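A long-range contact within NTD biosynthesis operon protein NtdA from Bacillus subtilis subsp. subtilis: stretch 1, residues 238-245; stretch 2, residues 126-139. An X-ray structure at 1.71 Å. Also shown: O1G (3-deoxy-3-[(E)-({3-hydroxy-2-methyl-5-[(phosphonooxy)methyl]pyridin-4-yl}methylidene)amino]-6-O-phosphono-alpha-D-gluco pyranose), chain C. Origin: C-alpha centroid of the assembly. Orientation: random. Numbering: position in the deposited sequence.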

# COMPACT_ATOMS: atom_id res chain seq x y z
N ALA A 238 3.27 -16.28 20.35
CA ALA A 238 3.50 -14.86 20.04
C ALA A 238 2.34 -13.97 20.48
O ALA A 238 1.18 -14.39 20.46
CB ALA A 238 3.75 -14.69 18.55
N ASP A 239 2.65 -12.73 20.87
CA ASP A 239 1.60 -11.75 21.14
C ASP A 239 1.00 -11.24 19.84
O ASP A 239 -0.22 -11.09 19.71
CB ASP A 239 2.14 -10.59 21.94
CG ASP A 239 2.69 -11.03 23.27
OD1 ASP A 239 1.87 -11.53 24.08
OD2 ASP A 239 3.91 -10.90 23.50
N ILE A 240 1.87 -10.98 18.87
CA ILE A 240 1.46 -10.62 17.52
C ILE A 240 2.18 -11.46 16.48
O ILE A 240 3.38 -11.70 16.60
CB ILE A 240 1.73 -9.13 17.24
CG1 ILE A 240 0.72 -8.27 17.99
CG2 ILE A 240 1.70 -8.82 15.71
CD1 ILE A 240 0.63 -6.85 17.51
N THR A 241 1.45 -11.89 15.46
CA THR A 241 2.04 -12.57 14.31
C THR A 241 1.88 -11.67 13.08
O THR A 241 0.81 -11.12 12.84
CB THR A 241 1.28 -13.89 14.04
OG1 THR A 241 1.45 -14.78 15.17
CG2 THR A 241 1.77 -14.59 12.77
N THR A 242 2.93 -11.52 12.27
CA THR A 242 2.78 -10.73 11.05
C THR A 242 2.97 -11.60 9.82
O THR A 242 3.80 -12.51 9.80
CB THR A 242 3.76 -9.57 11.01
OG1 THR A 242 5.10 -10.09 11.01
CG2 THR A 242 3.58 -8.69 12.23
N LEU A 243 2.20 -11.29 8.77
CA LEU A 243 2.28 -12.00 7.51
C LEU A 243 2.51 -11.02 6.39
O LEU A 243 2.16 -9.85 6.51
CB LEU A 243 0.97 -12.74 7.24
CG LEU A 243 0.65 -13.89 8.20
CD1 LEU A 243 -0.74 -14.44 7.94
CD2 LEU A 243 1.68 -15.01 8.05
N SER A 244 3.10 -11.50 5.29
CA SER A 244 3.17 -10.75 4.03
C SER A 244 2.41 -11.53 2.98
O SER A 244 2.48 -12.77 2.95
CB SER A 244 4.60 -10.61 3.54
OG SER A 244 4.60 -10.06 2.22
N PHE A 245 1.69 -10.81 2.12
CA PHE A 245 1.03 -11.42 0.96
C PHE A 245 1.60 -10.82 -0.30
O PHE A 245 0.93 -10.71 -1.33
CB PHE A 245 -0.49 -11.21 1.01
CG PHE A 245 -1.11 -11.66 2.30
CD1 PHE A 245 -0.88 -12.95 2.78
CD2 PHE A 245 -1.87 -10.78 3.06
CE1 PHE A 245 -1.44 -13.36 3.99
CE2 PHE A 245 -2.43 -11.18 4.26
CZ PHE A 245 -2.22 -12.47 4.73
P O1G C . 6.42 -6.97 2.57
C3A O1G C . 10.38 -10.79 4.42
O3 O1G C . 10.93 -11.67 3.55
C1 O1G C . 12.21 -9.98 -1.62
N1' O1G C . 9.95 -10.04 6.62
C2 O1G C . 11.90 -10.27 -0.15
O2 O1G C . 12.28 -11.68 0.01
C9A O1G C . 10.52 -10.94 5.80
C2A O1G C . 11.29 -12.09 6.44
C3 O1G C . 10.43 -10.04 0.22
N3' O1G C . 10.41 -10.11 1.70
O1 O1G C . 11.64 -10.97 -2.50
C4 O1G C . 9.88 -8.71 -0.33
O4 O1G C . 8.46 -8.94 -0.29
C4A O1G C . 9.67 -9.73 3.89
C4B O1G C . 9.53 -9.54 2.43
C5 O1G C . 10.25 -8.63 -1.81
O5 O1G C . 11.66 -8.71 -2.01
C5A O1G C . 9.09 -8.81 4.76
C5T O1G C . 8.27 -7.57 4.36
C6 O1G C . 9.96 -7.29 -2.44
C6A O1G C . 9.26 -8.99 6.13
OP1 O1G C . 6.48 -5.61 3.23
OP2 O1G C . 5.03 -7.48 2.41
OP3 O1G C . 7.30 -7.03 1.30
OP4 O1G C . 7.08 -7.99 3.67
O6 O1G C . 10.03 -7.25 -3.81
P' O1G C . 9.06 -6.29 -4.66
OP6 O1G C . 7.66 -6.78 -4.38
OP7 O1G C . 9.30 -4.86 -4.23
OP8 O1G C . 9.52 -6.57 -6.10
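Stretch 2 126-139: SGTDAIMIGLLALG

The contact between these two stretches of NtdA is a nearly antiparallel packing of a helix on a β-strand, held by van der Waals packing, with no hydrogen bond passing directly between them, and joined at one end by a phosphate group of the bound O1G. It illustrates a general principle of α/β architecture: where a helix lies close to a strand, small residues at the nearest points leave room for the approach.

Residues 240-244 form the strand, with extended backbone angles throughout, and residues 127-137 form a regular helix. Their N-to-C directions make an angle of 162°, and the axes approach to 7.1 Å. Because the directions oppose, the register runs backwards: the CA atoms of Ile-240 and Gly-134 are 6.6 Å apart, those of Thr-242 and Ala-130 5.8 Å, and those of Ser-244 and Gly-127 4.1 Å. The two segments therefore draw together toward the start of the helix.

The strand's alternation places Ile-240 and Thr-242 toward the helix, while Thr-241 lies out of reach and Leu-243 points away. Gly-127, Ala-130 and Gly-134 on the helix, with Leu-138 just past its end, follow one another at intervals of three or four residues, and so fall along one side. Ile-240 CD1 rests 3.6 Å from Gly-134 CA; an ideal CB on Gly-134 would sit a tight 3.3 Å from Ile-240 CG2. The same Ile-240 CD1 lies 4.0 Å from Leu-138 CG, and Leu-138 CD2 reaches Asp-239 CB at 4.2 Å, extending the contact just past the helix. Thr-242 packs its CB 3.9 Å from Ala-130 CB, with Thr-242 OG1 3.5 Å from Ile-131 CG1; that hydroxyl finds its hydrogen bond elsewhere in the structure.

At the close end, Gly-127 CA makes a CA-H...O contact of 3.5 Å with Leu-243 O. Here the absence of a side chain matters most: an ideal CB on Gly-127 would come within 2.9 Å of Ser-244 CB and 2.6 Å of O1G OP4, a clash with both strand and ligand.

The helix begins with Ser-126 as its N-cap, Ser-126 OG accepting from Asp-129 N at 3.0 Å. The amides of Gly-127 and Thr-128, at the start of the helix, have no carbonyl partner in a preceding turn and bind phosphate instead: Gly-127 N donates to O1G OP2 at 2.8 Å and Thr-128 N to O1G OP1 at 2.8 Å. From the strand, Ser-244 OG donates to the same O1G OP2 at 2.6 Å. One phosphate oxygen thereby bridges the two elements where their backbones come closest. At the far end, Gly-139 closes the helix in a Schellman motif.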

# COMPACT_ATOMS: atom_id res chain seq x y z
N SER A 126 1.03 -3.99 3.72
CA SER A 126 2.24 -4.79 3.46
C SER A 126 2.67 -5.50 4.72
O SER A 126 2.19 -5.18 5.80
CB SER A 126 3.40 -3.92 2.97
OG SER A 126 3.88 -3.07 4.02
N GLY A 127 3.60 -6.44 4.58
CA GLY A 127 4.19 -7.12 5.72
C GLY A 127 5.00 -6.14 6.56
O GLY A 127 4.95 -6.19 7.79
N THR A 128 5.72 -5.24 5.90
CA THR A 128 6.49 -4.23 6.61
C THR A 128 5.59 -3.40 7.52
O THR A 128 5.92 -3.14 8.70
CB THR A 128 7.22 -3.28 5.62
OG1 THR A 128 8.10 -4.06 4.80
CG2 THR A 128 8.04 -2.24 6.38
N ASP A 129 4.44 -2.99 6.98
CA ASP A 129 3.49 -2.20 7.74
C ASP A 129 2.91 -3.01 8.90
O ASP A 129 2.68 -2.46 9.98
CB ASP A 129 2.36 -1.69 6.84
CG ASP A 129 2.83 -0.65 5.82
OD1 ASP A 129 3.25 0.44 6.25
OD2 ASP A 129 2.79 -0.94 4.60
N ALA A 130 2.69 -4.29 8.68
CA ALA A 130 2.20 -5.16 9.74
C ALA A 130 3.17 -5.16 10.94
O ALA A 130 2.75 -5.06 12.10
CB ALA A 130 2.00 -6.58 9.21
N ILE A 131 4.47 -5.26 10.67
CA ILE A 131 5.43 -5.26 11.77
C ILE A 131 5.46 -3.90 12.46
O ILE A 131 5.46 -3.81 13.69
CB ILE A 131 6.84 -5.64 11.27
CG1 ILE A 131 6.80 -7.04 10.64
CG2 ILE A 131 7.85 -5.57 12.45
CD1 ILE A 131 8.03 -7.36 9.79
N MET A 132 5.47 -2.83 11.66
CA MET A 132 5.53 -1.49 12.21
C MET A 132 4.32 -1.18 13.08
O MET A 132 4.44 -0.70 14.21
CB MET A 132 5.64 -0.46 11.08
CG MET A 132 5.89 0.93 11.56
SD MET A 132 5.96 2.02 10.13
CE MET A 132 4.28 1.87 9.51
N ILE A 133 3.13 -1.48 12.57
CA ILE A 133 1.92 -1.27 13.33
C ILE A 133 1.88 -2.16 14.58
O ILE A 133 1.50 -1.69 15.67
CB ILE A 133 0.69 -1.51 12.44
CG1 ILE A 133 0.57 -0.36 11.44
CG2 ILE A 133 -0.57 -1.56 13.27
CD1 ILE A 133 -0.31 -0.71 10.24
N GLY A 134 2.28 -3.42 14.44
CA GLY A 134 2.26 -4.32 15.59
C GLY A 134 3.15 -3.82 16.72
O GLY A 134 2.76 -3.85 17.89
N LEU A 135 4.34 -3.35 16.38
CA LEU A 135 5.25 -2.79 17.39
C LEU A 135 4.61 -1.60 18.10
O LEU A 135 4.62 -1.51 19.33
CB LEU A 135 6.58 -2.37 16.75
CG LEU A 135 7.52 -3.52 16.36
CD1 LEU A 135 8.64 -3.04 15.45
CD2 LEU A 135 8.10 -4.14 17.62
N LEU A 136 4.05 -0.68 17.33
CA LEU A 136 3.42 0.49 17.93
C LEU A 136 2.20 0.11 18.77
O LEU A 136 2.00 0.66 19.86
CB LEU A 136 3.04 1.50 16.84
CG LEU A 136 4.23 2.12 16.11
CD1 LEU A 136 3.78 2.87 14.86
CD2 LEU A 136 5.01 3.08 17.02
N ALA A 137 1.38 -0.80 18.27
CA ALA A 137 0.19 -1.25 19.00
C ALA A 137 0.57 -1.91 20.32
O ALA A 137 -0.15 -1.79 21.31
CB ALA A 137 -0.68 -2.20 18.15
N LEU A 138 1.71 -2.60 20.33
CA LEU A 138 2.23 -3.24 21.53
C LEU A 138 2.85 -2.23 22.50
O LEU A 138 3.31 -2.60 23.58
CB LEU A 138 3.27 -4.29 21.16
CG LEU A 138 2.76 -5.66 20.70
CD1 LEU A 138 3.90 -6.46 20.05
CD2 LEU A 138 2.20 -6.43 21.89
N GLY A 139 2.88 -0.97 22.11
CA GLY A 139 3.34 0.09 23.01
C GLY A 139 4.78 0.52 22.83
O GLY A 139 5.35 1.11 23.75